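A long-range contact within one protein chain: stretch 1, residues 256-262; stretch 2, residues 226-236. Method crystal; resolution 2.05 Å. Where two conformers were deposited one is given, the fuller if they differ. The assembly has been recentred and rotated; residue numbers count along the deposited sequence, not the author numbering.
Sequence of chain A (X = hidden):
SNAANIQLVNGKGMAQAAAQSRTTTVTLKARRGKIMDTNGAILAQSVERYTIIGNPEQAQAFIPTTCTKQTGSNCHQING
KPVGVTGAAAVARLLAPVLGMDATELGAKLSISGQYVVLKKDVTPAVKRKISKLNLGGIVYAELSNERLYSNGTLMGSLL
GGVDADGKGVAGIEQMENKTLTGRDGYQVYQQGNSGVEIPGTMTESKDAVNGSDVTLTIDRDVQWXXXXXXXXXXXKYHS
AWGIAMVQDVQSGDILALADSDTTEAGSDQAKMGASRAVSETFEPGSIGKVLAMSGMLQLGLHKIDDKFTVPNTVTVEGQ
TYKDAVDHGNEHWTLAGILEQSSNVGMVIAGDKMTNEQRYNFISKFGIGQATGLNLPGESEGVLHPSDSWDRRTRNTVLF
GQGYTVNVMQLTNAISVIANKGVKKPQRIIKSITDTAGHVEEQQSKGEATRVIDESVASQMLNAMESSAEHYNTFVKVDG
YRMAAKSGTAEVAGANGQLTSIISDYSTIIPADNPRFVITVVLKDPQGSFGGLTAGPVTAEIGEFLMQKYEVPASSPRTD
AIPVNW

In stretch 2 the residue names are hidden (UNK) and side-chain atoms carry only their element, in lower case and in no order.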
ATOM      1  N   LEU A 256       4.815   7.988  -2.572  1.00 19.41           N
ATOM      2  CA  LEU A 256       3.848   9.082  -2.588  1.00 16.94           C
ATOM      3  C   LEU A 256       2.577   8.715  -3.323  1.00 18.34           C
ATOM      4  O   LEU A 256       1.537   9.347  -3.106  1.00 16.10           O
ATOM      5  CB  LEU A 256       4.459  10.303  -3.270  1.00 21.92           C
ATOM      6  CG  LEU A 256       5.170  11.344  -2.400  1.00 34.30           C
ATOM      7  CD1 LEU A 256       5.721  10.798  -1.088  1.00 33.09           C
ATOM      8  CD2 LEU A 256       6.283  11.914  -3.213  1.00 32.32           C
ATOM      9  N   ALA A 257       2.678   7.740  -4.233  1.00 15.25           N
ATOM     10  CA  ALA A 257       1.516   7.204  -4.942  1.00 17.27           C
ATOM     11  C   ALA A 257       1.818   5.806  -5.439  1.00 17.87           C
ATOM     12  O   ALA A 257       2.944   5.516  -5.852  1.00 14.64           O
ATOM     13  CB  ALA A 257       1.098   8.112  -6.135  1.00 16.10           C
ATOM     14  N   LEU A 258       0.797   4.950  -5.421  1.00 14.83           N
ATOM     15  CA  LEU A 258       0.908   3.594  -5.943  1.00 14.76           C
ATOM     16  C   LEU A 258      -0.456   3.256  -6.494  1.00 18.10           C
ATOM     17  O   LEU A 258      -1.399   3.009  -5.729  1.00 15.24           O
ATOM     18  CB  LEU A 258       1.295   2.613  -4.829  1.00 15.18           C
ATOM     19  CG  LEU A 258       1.505   1.136  -5.195  1.00 19.91           C
ATOM     20  CD1 LEU A 258       2.578   1.018  -6.311  1.00 16.10           C
ATOM     21  CD2 LEU A 258       1.937   0.323  -3.961  1.00 18.00           C
ATOM     22  N   ALA A 259      -0.571   3.261  -7.814  1.00 16.09           N
ATOM     23  CA  ALA A 259      -1.886   3.384  -8.446  1.00 14.88           C
ATOM     24  C   ALA A 259      -2.094   2.380  -9.561  1.00 17.38           C
ATOM     25  O   ALA A 259      -1.129   1.936 -10.194  1.00 14.43           O
ATOM     26  CB  ALA A 259      -2.048   4.806  -9.000  1.00 15.09           C
ATOM     27  N   ASP A 260      -3.353   2.009  -9.793  1.00 16.01           N
ATOM     28  CA  ASP A 260      -3.685   1.175 -10.937  1.00 14.83           C
ATOM     29  C   ASP A 260      -4.918   1.752 -11.640  1.00 15.05           C
ATOM     30  O   ASP A 260      -5.572   2.658 -11.117  1.00 15.20           O
ATOM     31  CB  ASP A 260      -3.896  -0.290 -10.536  1.00 20.23           C
ATOM     32  CG  ASP A 260      -5.037  -0.477  -9.536  1.00 31.33           C
ATOM     33  OD1 ASP A 260      -6.168  -0.002  -9.790  1.00 31.35           O
ATOM     34  OD2 ASP A 260      -4.787  -1.081  -8.473  1.00 37.28           O
ATOM     35  N   SER A 261      -5.193   1.259 -12.840  1.00 15.13           N
ATOM     36  CA  SER A 261      -6.297   1.765 -13.657  1.00 17.21           C
ATOM     37  C   SER A 261      -7.642   1.143 -13.288  1.00 20.20           C
ATOM     38  O   SER A 261      -8.658   1.473 -13.894  1.00 19.34           O
ATOM     39  CB  SER A 261      -6.026   1.452 -15.138  1.00 15.33           C
ATOM     40  OG  SER A 261      -5.763   0.064 -15.254  1.00 17.51           O
ATOM     41  N   ASP A 262      -7.679   0.221 -12.336  1.00 16.33           N
ATOM     42  CA  ASP A 262      -8.999  -0.334 -11.988  1.00 24.84           C
ATOM     43  C   ASP A 262      -9.720   0.630 -11.064  1.00 28.55           C
ATOM     44  O   ASP A 262      -9.095   1.427 -10.372  1.00 24.68           O
ATOM     45  CB  ASP A 262      -8.857  -1.690 -11.315  1.00 30.95           C
ATOM     46  CG  ASP A 262      -8.111  -2.679 -12.182  1.00 35.28           C
ATOM     47  OD1 ASP A 262      -8.575  -2.919 -13.315  1.00 35.02           O
ATOM     48  OD2 ASP A 262      -7.029  -3.156 -11.755  1.00 30.40           O
ATOM     49  N   UNK A 226      -4.222  12.386  -8.709  1.00 15.90           N
ATOM     50  CA  UNK A 226      -3.814  12.782 -10.069  1.00 15.69           C
ATOM     51  C   UNK A 226      -3.240  11.599 -10.856  1.00 16.87           C
ATOM     52  O   UNK A 226      -3.443  11.462 -12.069  1.00 16.37           O
ATOM     53  c   UNK A 226      -2.833  13.956 -10.051  1.00 22.56           C
ATOM     54  c   UNK A 226      -2.410  15.772 -13.944  1.00 23.99           C
ATOM     55  c   UNK A 226      -3.619  15.535 -11.880  1.00 26.03           C
ATOM     56  c   UNK A 226      -2.682  14.607 -11.414  1.00 24.51           C
ATOM     57  o   UNK A 226      -2.252  16.337 -15.198  1.00 29.76           O
ATOM     58  c   UNK A 226      -1.622  14.292 -12.226  1.00 15.14           C
ATOM     59  c   UNK A 226      -3.486  16.120 -13.140  1.00 26.76           C
ATOM     60  c   UNK A 226      -1.486  14.851 -13.498  1.00 19.14           C
ATOM     61  N   UNK A 227      -2.506  10.732 -10.164  1.00 16.70           N
ATOM     62  CA  UNK A 227      -1.917   9.590 -10.840  1.00 15.93           C
ATOM     63  C   UNK A 227      -3.020   8.639 -11.335  1.00 17.49           C
ATOM     64  O   UNK A 227      -2.953   8.134 -12.461  1.00 15.17           O
ATOM     65  c   UNK A 227      -0.323   7.666 -10.635  1.00 16.40           C
ATOM     66  c   UNK A 227      -0.937   8.851  -9.910  1.00 18.97           C
ATOM     67  o   UNK A 227       0.105   9.761  -9.519  1.00 16.34           O
ATOM     68  N   UNK A 228      -4.038   8.419 -10.504  1.00 14.80           N
ATOM     69  CA  UNK A 228      -5.174   7.590 -10.918  1.00 16.54           C
ATOM     70  C   UNK A 228      -5.926   8.235 -12.083  1.00 15.94           C
ATOM     71  O   UNK A 228      -6.361   7.548 -13.009  1.00 18.81           O
ATOM     72  c   UNK A 228      -6.370   6.025  -7.524  1.00 24.20           C
ATOM     73  o   UNK A 228      -5.911   5.274  -6.636  1.00 21.91           O
ATOM     74  c   UNK A 228      -6.115   7.302  -9.736  1.00 15.46           C
ATOM     75  o   UNK A 228      -7.514   6.503  -7.485  1.00 18.99           O
ATOM     76  c   UNK A 228      -5.484   6.328  -8.736  1.00 16.20           C
ATOM     77  N   UNK A 229      -6.045   9.556 -12.039  1.00 15.54           N
ATOM     78  CA  UNK A 229      -6.662  10.317 -13.122  1.00 15.88           C
ATOM     79  C   UNK A 229      -5.856  10.182 -14.442  1.00 15.42           C
ATOM     80  O   UNK A 229      -6.422   9.990 -15.525  1.00 17.45           O
ATOM     81  c   UNK A 229      -6.784  11.795 -12.718  1.00 19.03           C
ATOM     82  c   UNK A 229      -7.525  12.668 -13.750  1.00 23.62           C
ATOM     83  c   UNK A 229      -8.997  12.275 -13.833  1.00 24.32           C
ATOM     84  n   UNK A 229     -11.154  12.635 -14.992  1.00 38.54           N
ATOM     85  c   UNK A 229      -9.742  13.087 -14.897  1.00 32.68           C
ATOM     86  N   UNK A 230      -4.534  10.275 -14.350  1.00 15.44           N
ATOM     87  CA  UNK A 230      -3.698  10.089 -15.534  1.00 15.81           C
ATOM     88  C   UNK A 230      -3.873   8.683 -16.097  1.00 16.69           C
ATOM     89  O   UNK A 230      -3.974   8.486 -17.309  1.00 15.92           O
ATOM     90  c   UNK A 230      -2.211  10.334 -15.223  1.00 21.42           C
ATOM     91  c   UNK A 230      -1.333   9.801 -16.350  1.00 22.50           C
ATOM     92  c   UNK A 230      -1.977  11.831 -15.008  1.00 16.82           C
ATOM     93  N   UNK A 231      -3.930   7.689 -15.221  1.00 15.45           N
ATOM     94  CA  UNK A 231      -4.133   6.322 -15.711  1.00 14.16           C
ATOM     95  C   UNK A 231      -5.510   6.145 -16.362  1.00 17.77           C
ATOM     96  O   UNK A 231      -5.642   5.418 -17.354  1.00 18.13           O
ATOM     97  c   UNK A 231      -2.501   4.248 -12.891  1.00 13.88           C
ATOM     98  c   UNK A 231      -1.551   4.663 -15.202  1.00 14.07           C
ATOM     99  c   UNK A 231      -2.499   5.168 -14.080  1.00 14.95           C
ATOM    100  c   UNK A 231      -3.937   5.294 -14.591  1.00 14.79           C
ATOM    101  N   UNK A 232      -6.522   6.795 -15.794  0.51 15.28           N
ATOM    102  CA  UNK A 232      -7.872   6.721 -16.352  0.51 19.98           C
ATOM    103  C   UNK A 232      -7.922   7.408 -17.719  0.51 19.09           C
ATOM    104  O   UNK A 232      -8.431   6.851 -18.680  0.51 18.87           O
ATOM    105  c   UNK A 232      -8.891   7.334 -15.381  0.51 19.80           C
ATOM    106  o   UNK A 232     -10.125   7.599 -16.018  0.51 21.29           O
ATOM    107  N   UNK A 233      -7.360   8.611 -17.800  1.00 19.81           N
ATOM    108  CA  UNK A 233      -7.317   9.351 -19.056  1.00 22.29           C
ATOM    109  C   UNK A 233      -6.495   8.569 -20.090  1.00 24.37           C
ATOM    110  O   UNK A 233      -6.836   8.547 -21.275  1.00 22.83           O
ATOM    111  c   UNK A 233      -7.660  11.725 -18.144  1.00 36.79           C
ATOM    112  o   UNK A 233      -7.158  12.721 -17.565  1.00 37.33           O
ATOM    113  o   UNK A 233      -8.897  11.513 -18.158  1.00 41.46           O
ATOM    114  c   UNK A 233      -6.715  10.756 -18.867  1.00 28.81           C
ATOM    115  N   UNK A 234      -5.423   7.916 -19.641  1.00 18.88           N
ATOM    116  CA  UNK A 234      -4.596   7.113 -20.539  1.00 17.74           C
ATOM    117  C   UNK A 234      -5.332   5.877 -21.064  1.00 17.96           C
ATOM    118  O   UNK A 234      -5.073   5.411 -22.185  1.00 20.07           O
ATOM    119  o   UNK A 234      -2.584   7.834 -19.426  1.00 23.62           O
ATOM    120  c   UNK A 234      -3.299   6.685 -19.857  1.00 22.86           C
ATOM    121  N   UNK A 235      -6.232   5.326 -20.260  1.00 15.12           N
ATOM    122  CA  UNK A 235      -7.076   4.229 -20.737  1.00 19.22           C
ATOM    123  C   UNK A 235      -8.026   4.725 -21.856  1.00 19.68           C
ATOM    124  O   UNK A 235      -8.279   4.024 -22.847  1.00 21.55           O
ATOM    125  c   UNK A 235      -9.218   1.648 -18.690  1.00 55.10           C
ATOM    126  c   UNK A 235      -7.862   3.611 -19.571  1.00 27.33           C
ATOM    127  c   UNK A 235      -8.614   2.324 -19.921  1.00 42.94           C
ATOM    128  o   UNK A 235     -10.455   1.717 -18.511  1.00 58.30           O
ATOM    129  o   UNK A 235      -8.455   1.053 -17.896  1.00 58.84           O
ATOM    130  N   UNK A 236      -8.567   5.932 -21.692  1.00 23.10           N
ATOM    131  CA  UNK A 236      -9.438   6.512 -22.721  1.00 22.17           C
ATOM    132  C   UNK A 236      -8.682   6.798 -24.012  1.00 21.59           C
ATOM    133  O   UNK A 236      -9.185   6.561 -25.107  1.00 28.53           O
ATOM    134  o   UNK A 236     -11.551   6.430 -20.893  1.00 34.05           O
ATOM    135  n   UNK A 236     -11.321   8.593 -20.289  1.00 27.32           N
ATOM    136  c   UNK A 236     -10.097   7.800 -22.219  1.00 22.98           C
ATOM    137  c   UNK A 236     -11.056   7.551 -21.077  1.00 32.37           C
TER
HETATM  138  O   HOH W   1      -5.381   2.841  -7.740  1.00 14.89           O
HETATM  139  O   HOH W   2      -7.430   4.990 -12.650  1.00 21.06           O
HETATM  140  O   HOH W   3      -7.882  -1.532 -15.784  1.00 33.89           O
HETATM  141  O   HOH W   4      -9.889  -0.226 -16.106  1.00 49.55           O

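Stretch 2 is helical throughout, and its side chains can be read from their atoms.

Position 226 carries one carbon and then a six-carbon ring bearing one oxygen. It lies out of reach of stretch 1. A phenol ring of this kind is Tyr 226.

Position 227 has a branched CB that holds one oxygen and one carbon. It points toward the strand. The carbon lies 3.7 Å from CB of Ala 259, and the oxygen lies 3.9 Å from CB of Ala 257. The branching and elements fit Thr 227. Its OG1 is hydrogen-bonded elsewhere in the structure.

Position 228 has three carbons in a row, the third carrying two oxygens. Its CB points sideways. The second carbon of this side chain is 3.8 Å from CB of Ala 259. A carboxylate on a chain of this length is Glu 228. Its OE2 accepts a hydrogen bond from water 1 at 2.7 Å, and the same water accepts one from N of Asp 260 at 3.0 Å.

Position 229 has four carbons in a row ending in nitrogen. It does not reach stretch 1. This is Lys 229.

Position 230 has three carbons, with CB carrying the other two. It is buried, but out of reach of the strand. This is Val 230.

Position 231 has four carbons, forked at the second, and points toward stretch 1. One terminal carbon is 3.7 Å from C of Asp 260 and 4.0 Å from CB of Ala 259. The all-carbon fork beyond CB gives Leu 231.

Position 232 has one carbon and one oxygen, and makes no contact with the strand. It is Ser 232, deposited in two conformers.

Position 233 has two carbons, the second carrying two oxygens. It is out of reach. The short carboxylate is Asp 233.

Position 234 again has one carbon and one oxygen. The oxygen turns back to the helix, donating a hydrogen bond to O of Val 230 at 2.6 Å. This is Ser 234.

Position 235 has three carbons, the third carrying two oxygens, and points toward stretch 1. One oxygen is 3.7 Å from CB of Ser 261. This is Glu 235. Water 4 donates to its OE1 at 2.6 Å and lies 3.0 Å from O of Ser 261, to which it can also donate.

Position 236 has two carbons, the second carrying one oxygen and one nitrogen. It is exposed and out of reach. The amide is Asn 236.

The helix and strand run roughly parallel, with their axes 26° apart and 7.8 Å at closest approach. The small side chains of Ala 257 and Ala 259 face the helix, while Leu 258 points away. Thr 227 and Leu 231, one helical turn apart, both meet Ala 259. No direct hydrogen bond joins the stretches. Packing makes the direct contact, and waters link polar groups of the two. Water 2 adds a link, donating to O of Glu 228 at 2.8 Å and weakly to O of Asp 260 at 3.4 Å.

Stretch 2, residues 226-236: YTEKVLSDSEN
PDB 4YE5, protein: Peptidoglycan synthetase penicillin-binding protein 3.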